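Local coordinates for dTDP-glucose 4,6-dehydratase (Klebsiella pneumoniae, PDB 5U4Q), which binds NAD and probably catalyses the NAD-dependent dehydration of dTDP-glucose to its 4-keto-6-deoxy product, at residues V82-A87 / M107-I112; A160-A165 / G178-T183. All blocks are in the same frame, centred on the assembly; numbering follows the deposited sequence. Where two conformers were deposited one is given.

Contact 1: residues V82-A87 / M107-I112; sequences VIHLAA and MGYLNI. With NAD (nicotinamide-adenine-dinucleotide), chain C.
H84, at the end of strand 81-84, packs its imidazole against I112 and Y109 of helix 98-118. CB leaves the strand on the side of the helix, and CG lies anti to the backbone N (chi1 176°), which carries the ring across to it. H84 CG sits 4.1 Å from I112 CG1. That same CG1 stands over one face of the H84 ring, displaced toward the rim, in a CH-pi contact 3.9 Å from the centroid. H84 ND1 has I112 CD1 at 3.8 Å, but its polar partner is T9 OG1, by a hydrogen bond that limits the ring's rotation. H84 CD2, on the other side, meets Y109 CD1 at 3.6 Å, lying near the plane of the tyrosine ring at its edge. H84 NE2 lies 3.9 Å from Y109 CD1. The two rings meet rim to rim, their planes 44° apart, and neither covers the other. No hydrogen bond crosses between the segments, so the join is by van der Waals contact of buried side chains.

Past H84 the chain turns to the cofactor. L85 O accepts a hydrogen bond from NAD O3D at 2.8 Å, and A86 CA lies 3.5 Å from NAD O4B. A helix packed behind a parallel strand whose C-terminal end carries the dinucleotide is the arrangement of a Rossmann fold.

Contact 2: residues A160-A165 / G178-T183; sequences ANELMA and GLRFFT. With NAD (nicotinamide-adenine-dinucleotide), chain C.
A side-on salt bridge between helix 153-172 and strand 176-185 forms this contact, inside the NAD-binding domain of the epimerase/dehydratase family. E162 comes from the helix and R180 from the strand. R180 NH2 gives a hydrogen bond to E162 OE1 at 2.8 Å, and R180 NE gives one to E162 OE2 at 2.9 Å. Both are nearly straight, at 175° and 173°. Each oxygen uses its syn lone pair, on the side of the other oxygen. The carboxylate meets the edge of the guanidinium, and the two planes are only 13° apart. The paired bonds therefore restrain rotation of both groups.

The E162 chain runs extended beyond CG, reaching from the helix to the arginine. R180 is also extended from CG to NE, and the two side chains cross at about a right angle. G178 lies nearest in backbone, its CA 6.7 Å from that of E162.

The helix and strand follow one another in the Rossmann fold, and the strand belongs to its parallel sheet. Both charges have further partners: S128 OG bonds to E162 OE2, and Y133 OH to R180 NH1. The pair is buried, and these bonds help to satisfy its polar atoms.

Farther along the chain the backbone reaches the nicotinamide. F181 CB lies 3.3 Å from NAD C5N, while F182 O comes to 3.0 Å from NAD C4N. T183 CA is 3.5 Å from NAD O7N, the carboxamide oxygen.

Overall arrangement
Contacts 1 and 2 follow one another along the chain, and their centres are about 11 Å apart. Both join a helix to the same parallel sheet, in which strand 123-129 lies between strands 81-84 and 176-185. They also touch directly through the helices. Y109 CE2 lies 3.3 Å from N161 O, and Y109 OH lies 3.4 Å from A165 CB. The strand-side segments share one NAD: 82-87 runs along its two riboses and the adenine, and 178-183 borders the nicotinamide. The helical segments 107-112 and 160-165 both pack against the second subunit.

Contact 1: residues V82-A87 / M107-I112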
loop_
_atom_site.group_PDB
_atom_site.type_symbol
_atom_site.label_atom_id
_atom_site.label_comp_id
_atom_site.label_asym_id
_atom_site.label_seq_id
_atom_site.Cartn_x
_atom_site.Cartn_y
_atom_site.Cartn_z
ATOM N N VAL A 82 -2.705 -16.613 13.010
ATOM C CA VAL A 82 -1.815 -16.569 11.870
ATOM C C VAL A 82 -0.690 -15.611 12.178
ATOM O O VAL A 82 -0.936 -14.530 12.694
ATOM C CB VAL A 82 -2.556 -16.070 10.615
ATOM C CG1 VAL A 82 -1.606 -15.850 9.446
ATOM C CG2 VAL A 82 -3.683 -17.029 10.235
ATOM N N ILE A 83 0.545 -16.045 11.890
ATOM C CA ILE A 83 1.742 -15.179 11.953
ATOM C C ILE A 83 2.265 -15.115 10.526
ATOM O O ILE A 83 2.754 -16.112 9.958
ATOM C CB ILE A 83 2.796 -15.615 12.998
ATOM C CG1 ILE A 83 4.045 -14.730 12.920
ATOM C CG2 ILE A 83 3.202 -17.053 12.843
ATOM C CD1 ILE A 83 3.846 -13.265 13.216
ATOM N N HIS A 84 2.084 -13.955 9.892
ATOM C CA HIS A 84 2.430 -13.772 8.500
ATOM C C HIS A 84 3.769 -13.077 8.370
ATOM O O HIS A 84 3.913 -11.888 8.691
ATOM C CB HIS A 84 1.311 -12.997 7.794
ATOM C CG HIS A 84 1.622 -12.666 6.381
ATOM N ND1 HIS A 84 1.995 -13.621 5.460
ATOM C CD2 HIS A 84 1.630 -11.483 5.725
ATOM C CE1 HIS A 84 2.229 -13.039 4.304
ATOM N NE2 HIS A 84 2.020 -11.742 4.437
ATOM N N LEU A 85 4.727 -13.835 7.852
ATOM C CA LEU A 85 6.107 -13.365 7.678
ATOM C C LEU A 85 6.581 -13.431 6.224
ATOM O O LEU A 85 7.522 -12.745 5.847
ATOM C CB LEU A 85 7.039 -14.156 8.585
ATOM C CG LEU A 85 6.726 -14.037 10.075
ATOM C CD1 LEU A 85 7.397 -15.144 10.883
ATOM C CD2 LEU A 85 7.073 -12.667 10.632
ATOM N N ALA A 86 5.930 -14.226 5.383
ATOM C CA ALA A 86 6.329 -14.359 3.989
ATOM C C ALA A 86 6.180 -13.033 3.250
ATOM O O ALA A 86 5.128 -12.388 3.324
ATOM C CB ALA A 86 5.511 -15.431 3.291
ATOM N N ALA A 87 7.240 -12.657 2.544
ATOM C CA ALA A 87 7.285 -11.427 1.765
ATOM C C ALA A 87 8.578 -11.367 0.988
ATOM O O ALA A 87 9.544 -12.076 1.296
ATOM C CB ALA A 87 7.186 -10.190 2.653
HETATM N N MSE A 107 -0.974 -8.552 -3.307
HETATM C CA MSE A 107 -1.984 -9.607 -3.546
HETATM C C MSE A 107 -1.886 -10.695 -2.517
HETATM O O MSE A 107 -2.908 -11.198 -2.013
HETATM C CB MSE A 107 -1.755 -10.211 -4.921
HETATM C CG MSE A 107 -2.707 -11.347 -5.301
HETATM SE SE MSE A 107 -4.577 -10.756 -5.450
HETATM C CE MSE A 107 -4.366 -9.579 -7.018
ATOM N N GLY A 108 -0.671 -11.104 -2.197
ATOM C CA GLY A 108 -0.492 -12.127 -1.197
ATOM C C GLY A 108 -1.077 -11.754 0.151
ATOM O O GLY A 108 -1.685 -12.579 0.852
ATOM N N TYR A 109 -0.929 -10.481 0.515
ATOM C CA TYR A 109 -1.440 -10.004 1.798
ATOM C C TYR A 109 -2.971 -10.038 1.769
ATOM O O TYR A 109 -3.603 -10.384 2.764
ATOM C CB TYR A 109 -0.890 -8.609 2.145
ATOM C CG TYR A 109 -1.178 -8.232 3.592
ATOM C CD1 TYR A 109 -0.474 -8.807 4.619
ATOM C CD2 TYR A 109 -2.177 -7.338 3.920
ATOM C CE1 TYR A 109 -0.766 -8.506 5.956
ATOM C CE2 TYR A 109 -2.477 -7.032 5.222
ATOM C CZ TYR A 109 -1.756 -7.598 6.246
ATOM O OH TYR A 109 -2.059 -7.299 7.555
ATOM N N LEU A 110 -3.575 -9.682 0.637
ATOM C CA LEU A 110 -5.029 -9.761 0.528
ATOM C C LEU A 110 -5.501 -11.202 0.702
ATOM O O LEU A 110 -6.498 -11.416 1.378
ATOM C CB LEU A 110 -5.536 -9.203 -0.794
ATOM C CG LEU A 110 -7.070 -9.205 -0.950
ATOM C CD1 LEU A 110 -7.799 -8.465 0.159
ATOM C CD2 LEU A 110 -7.463 -8.665 -2.321
ATOM N N ASN A 111 -4.791 -12.176 0.112
ATOM C CA ASN A 111 -5.185 -13.596 0.289
ATOM C C ASN A 111 -5.161 -13.975 1.764
ATOM O O ASN A 111 -6.038 -14.694 2.239
ATOM C CB ASN A 111 -4.329 -14.529 -0.575
ATOM C CG ASN A 111 -4.585 -14.321 -2.051
ATOM O OD1 ASN A 111 -5.651 -13.815 -2.420
ATOM N ND2 ASN A 111 -3.620 -14.665 -2.903
ATOM N N ILE A 112 -4.150 -13.513 2.495
ATOM C CA ILE A 112 -4.094 -13.742 3.930
ATOM C C ILE A 112 -5.331 -13.119 4.620
ATOM O O ILE A 112 -5.973 -13.780 5.460
ATOM C CB ILE A 112 -2.794 -13.138 4.551
ATOM C CG1 ILE A 112 -1.553 -13.908 4.108
ATOM C CG2 ILE A 112 -2.848 -13.052 6.078
ATOM C CD1 ILE A 112 -1.354 -15.238 4.776
HETATM P PA NAD C . 13.394 -14.571 4.620
HETATM O O1A NAD C . 14.439 -15.407 5.252
HETATM O O2A NAD C . 13.519 -14.139 3.173
HETATM O O5B NAD C . 11.979 -15.320 4.848
HETATM C C5B NAD C . 10.790 -15.035 4.122
HETATM C C4B NAD C . 10.290 -16.335 3.514
HETATM O O4B NAD C . 9.128 -15.959 2.751
HETATM C C3B NAD C . 11.286 -16.991 2.567
HETATM O O3B NAD C . 11.703 -18.306 2.962
HETATM C C2B NAD C . 10.547 -16.963 1.228
HETATM O O2B NAD C . 10.779 -18.137 0.426
HETATM C C1B NAD C . 9.079 -16.767 1.603
HETATM N N9A NAD C . 8.286 -16.110 0.550
HETATM C C8A NAD C . 8.587 -14.964 -0.102
HETATM N N7A NAD C . 7.649 -14.686 -1.010
HETATM C C5A NAD C . 6.720 -15.652 -0.932
HETATM C C6A NAD C . 5.475 -15.969 -1.661
HETATM N N6A NAD C . 5.008 -15.190 -2.627
HETATM N N1A NAD C . 4.833 -17.076 -1.283
HETATM C C2A NAD C . 5.273 -17.898 -0.319
HETATM N N3A NAD C . 6.414 -17.687 0.368
HETATM C C4A NAD C . 7.151 -16.581 0.082
HETATM O O3 NAD C . 13.186 -13.182 5.413
HETATM P PN NAD C . 12.943 -12.932 6.984
HETATM O O1N NAD C . 12.684 -14.174 7.732
HETATM O O2N NAD C . 14.049 -11.952 7.373
HETATM O O5D NAD C . 11.606 -12.070 6.876
HETATM C C5D NAD C . 10.371 -12.380 7.515
HETATM C C4D NAD C . 9.525 -11.119 7.448
HETATM O O4D NAD C . 10.080 -10.114 8.328
HETATM C C3D NAD C . 9.371 -10.435 6.095
HETATM O O3D NAD C . 8.018 -9.986 5.984
HETATM C C2D NAD C . 10.265 -9.220 6.170
HETATM O O2D NAD C . 9.804 -8.116 5.363
HETATM C C1D NAD C . 10.227 -8.875 7.645
HETATM N N1N NAD C . 11.460 -8.208 8.104
HETATM C C2N NAD C . 12.596 -8.881 8.399
HETATM C C3N NAD C . 13.752 -8.213 8.837
HETATM C C7N NAD C . 15.076 -8.905 9.188
HETATM O O7N NAD C . 15.983 -8.249 9.722
HETATM N N7N NAD C . 15.330 -10.194 8.906
HETATM C C4N NAD C . 13.728 -6.839 8.931
HETATM C C5N NAD C . 12.561 -6.159 8.612
HETATM C C6N NAD C . 11.437 -6.854 8.177
#

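Contact 2: residues A160-A165 / G178-T183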
loop_
_atom_site.group_PDB
_atom_site.type_symbol
_atom_site.label_atom_id
_atom_site.label_comp_id
_atom_site.label_asym_id
_atom_site.label_seq_id
_atom_site.Cartn_x
_atom_site.Cartn_y
_atom_site.Cartn_z
ATOM N N ALA A 160 1.050 -0.266 2.997
ATOM C CA ALA A 160 -0.201 -0.735 2.423
ATOM C C ALA A 160 -0.768 -1.902 3.227
ATOM O O ALA A 160 -1.992 -1.996 3.382
ATOM C CB ALA A 160 -0.052 -1.122 0.955
ATOM N N ASN A 161 0.089 -2.807 3.697
ATOM C CA ASN A 161 -0.385 -3.950 4.531
ATOM C C ASN A 161 -1.057 -3.404 5.791
ATOM O O ASN A 161 -2.133 -3.885 6.178
ATOM C CB ASN A 161 0.766 -4.850 4.956
ATOM C CG ASN A 161 1.373 -5.702 3.820
ATOM O OD1 ASN A 161 2.273 -6.491 4.107
ATOM N ND2 ASN A 161 0.831 -5.647 2.622
ATOM N N GLU A 162 -0.452 -2.402 6.425
ATOM C CA GLU A 162 -1.054 -1.816 7.641
ATOM C C GLU A 162 -2.434 -1.223 7.321
ATOM O O GLU A 162 -3.376 -1.381 8.104
ATOM C CB GLU A 162 -0.126 -0.778 8.275
ATOM C CG GLU A 162 1.220 -1.328 8.750
ATOM C CD GLU A 162 2.101 -0.293 9.408
ATOM O OE1 GLU A 162 1.621 0.839 9.697
ATOM O OE2 GLU A 162 3.295 -0.597 9.676
ATOM N N LEU A 163 -2.540 -0.557 6.162
ATOM C CA LEU A 163 -3.815 0.063 5.762
ATOM C C LEU A 163 -4.878 -0.980 5.522
ATOM O O LEU A 163 -6.031 -0.821 5.938
ATOM C CB LEU A 163 -3.640 0.924 4.519
ATOM C CG LEU A 163 -2.831 2.213 4.693
ATOM C CD1 LEU A 163 -2.322 2.657 3.340
ATOM C CD2 LEU A 163 -3.649 3.297 5.388
HETATM N N MSE A 164 -4.485 -2.061 4.847
HETATM C CA MSE A 164 -5.397 -3.154 4.550
HETATM C C MSE A 164 -5.822 -3.843 5.836
HETATM O O MSE A 164 -6.996 -4.172 6.011
HETATM C CB MSE A 164 -4.742 -4.103 3.533
HETATM C CG MSE A 164 -4.489 -3.385 2.200
HETATM SE SE MSE A 164 -3.121 -4.287 1.089
HETATM C CE MSE A 164 -4.100 -5.918 0.629
ATOM N N ALA A 165 -4.877 -4.061 6.755
ATOM C CA ALA A 165 -5.188 -4.653 8.059
ATOM C C ALA A 165 -6.223 -3.780 8.791
ATOM O O ALA A 165 -7.209 -4.306 9.343
ATOM C CB ALA A 165 -3.935 -4.818 8.920
ATOM N N GLY A 178 0.414 -5.480 13.611
ATOM C CA GLY A 178 1.566 -5.353 12.742
ATOM C C GLY A 178 2.820 -5.048 13.545
ATOM O O GLY A 178 2.784 -4.318 14.531
ATOM N N LEU A 179 3.932 -5.612 13.120
ATOM C CA LEU A 179 5.214 -5.435 13.822
ATOM C C LEU A 179 6.240 -4.832 12.878
ATOM O O LEU A 179 6.590 -5.444 11.871
ATOM C CB LEU A 179 5.708 -6.775 14.333
ATOM C CG LEU A 179 4.820 -7.471 15.351
ATOM C CD1 LEU A 179 5.352 -8.857 15.665
ATOM C CD2 LEU A 179 4.677 -6.663 16.627
ATOM N N ARG A 180 6.682 -3.610 13.163
ATOM C CA ARG A 180 7.668 -2.901 12.373
ATOM C C ARG A 180 9.049 -3.350 12.802
ATOM O O ARG A 180 9.592 -2.876 13.802
ATOM C CB ARG A 180 7.523 -1.370 12.489
ATOM C CG ARG A 180 6.259 -0.850 11.842
ATOM C CD ARG A 180 6.065 0.643 12.085
ATOM N NE ARG A 180 4.796 1.098 11.512
ATOM C CZ ARG A 180 4.292 2.313 11.709
ATOM N NH1 ARG A 180 4.937 3.176 12.466
ATOM N NH2 ARG A 180 3.137 2.655 11.168
ATOM N N PHE A 181 9.583 -4.312 12.045
ATOM C CA PHE A 181 10.907 -4.869 12.294
ATOM C C PHE A 181 11.995 -3.916 11.795
ATOM O O PHE A 181 11.826 -3.196 10.814
ATOM C CB PHE A 181 11.063 -6.195 11.557
ATOM C CG PHE A 181 10.275 -7.343 12.161
ATOM C CD1 PHE A 181 10.759 -8.048 13.256
ATOM C CD2 PHE A 181 9.058 -7.723 11.632
ATOM C CE1 PHE A 181 10.038 -9.107 13.799
ATOM C CE2 PHE A 181 8.346 -8.784 12.156
ATOM C CZ PHE A 181 8.821 -9.477 13.254
ATOM N N PHE A 182 13.125 -3.928 12.496
ATOM C CA PHE A 182 14.308 -3.155 12.135
ATOM C C PHE A 182 15.302 -4.155 11.503
ATOM O O PHE A 182 15.094 -4.551 10.359
ATOM C CB PHE A 182 14.779 -2.368 13.374
ATOM C CG PHE A 182 13.906 -1.167 13.645
ATOM C CD1 PHE A 182 12.597 -1.320 14.085
ATOM C CD2 PHE A 182 14.380 0.121 13.366
ATOM C CE1 PHE A 182 11.784 -0.216 14.273
ATOM C CE2 PHE A 182 13.583 1.231 13.557
ATOM C CZ PHE A 182 12.273 1.064 13.997
ATOM N N THR A 183 16.346 -4.566 12.200
ATOM C CA THR A 183 17.212 -5.632 11.697
ATOM C C THR A 183 17.287 -6.746 12.745
ATOM O O THR A 183 17.468 -6.496 13.932
ATOM C CB THR A 183 18.596 -5.068 11.392
ATOM O OG1 THR A 183 18.457 -4.067 10.370
ATOM C CG2 THR A 183 19.559 -6.156 10.913
HETATM P PA NAD C . 13.394 -14.571 4.620
HETATM O O1A NAD C . 14.439 -15.407 5.252
HETATM O O2A NAD C . 13.519 -14.139 3.173
HETATM O O5B NAD C . 11.979 -15.320 4.848
HETATM C C5B NAD C . 10.790 -15.035 4.122
HETATM C C4B NAD C . 10.290 -16.335 3.514
HETATM O O4B NAD C . 9.128 -15.959 2.751
HETATM C C3B NAD C . 11.286 -16.991 2.567
HETATM O O3B NAD C . 11.703 -18.306 2.962
HETATM C C2B NAD C . 10.547 -16.963 1.228
HETATM O O2B NAD C . 10.779 -18.137 0.426
HETATM C C1B NAD C . 9.079 -16.767 1.603
HETATM N N9A NAD C . 8.286 -16.110 0.550
HETATM C C8A NAD C . 8.587 -14.964 -0.102
HETATM N N7A NAD C . 7.649 -14.686 -1.010
HETATM C C5A NAD C . 6.720 -15.652 -0.932
HETATM C C6A NAD C . 5.475 -15.969 -1.661
HETATM N N6A NAD C . 5.008 -15.190 -2.627
HETATM N N1A NAD C . 4.833 -17.076 -1.283
HETATM C C2A NAD C . 5.273 -17.898 -0.319
HETATM N N3A NAD C . 6.414 -17.687 0.368
HETATM C C4A NAD C . 7.151 -16.581 0.082
HETATM O O3 NAD C . 13.186 -13.182 5.413
HETATM P PN NAD C . 12.943 -12.932 6.984
HETATM O O1N NAD C . 12.684 -14.174 7.732
HETATM O O2N NAD C . 14.049 -11.952 7.373
HETATM O O5D NAD C . 11.606 -12.070 6.876
HETATM C C5D NAD C . 10.371 -12.380 7.515
HETATM C C4D NAD C . 9.525 -11.119 7.448
HETATM O O4D NAD C . 10.080 -10.114 8.328
HETATM C C3D NAD C . 9.371 -10.435 6.095
HETATM O O3D NAD C . 8.018 -9.986 5.984
HETATM C C2D NAD C . 10.265 -9.220 6.170
HETATM O O2D NAD C . 9.804 -8.116 5.363
HETATM C C1D NAD C . 10.227 -8.875 7.645
HETATM N N1N NAD C . 11.460 -8.208 8.104
HETATM C C2N NAD C . 12.596 -8.881 8.399
HETATM C C3N NAD C . 13.752 -8.213 8.837
HETATM C C7N NAD C . 15.076 -8.905 9.188
HETATM O O7N NAD C . 15.983 -8.249 9.722
HETATM N N7N NAD C . 15.330 -10.194 8.906
HETATM C C4N NAD C . 13.728 -6.839 8.931
HETATM C C5N NAD C . 12.561 -6.159 8.612
HETATM C C6N NAD C . 11.437 -6.854 8.177
#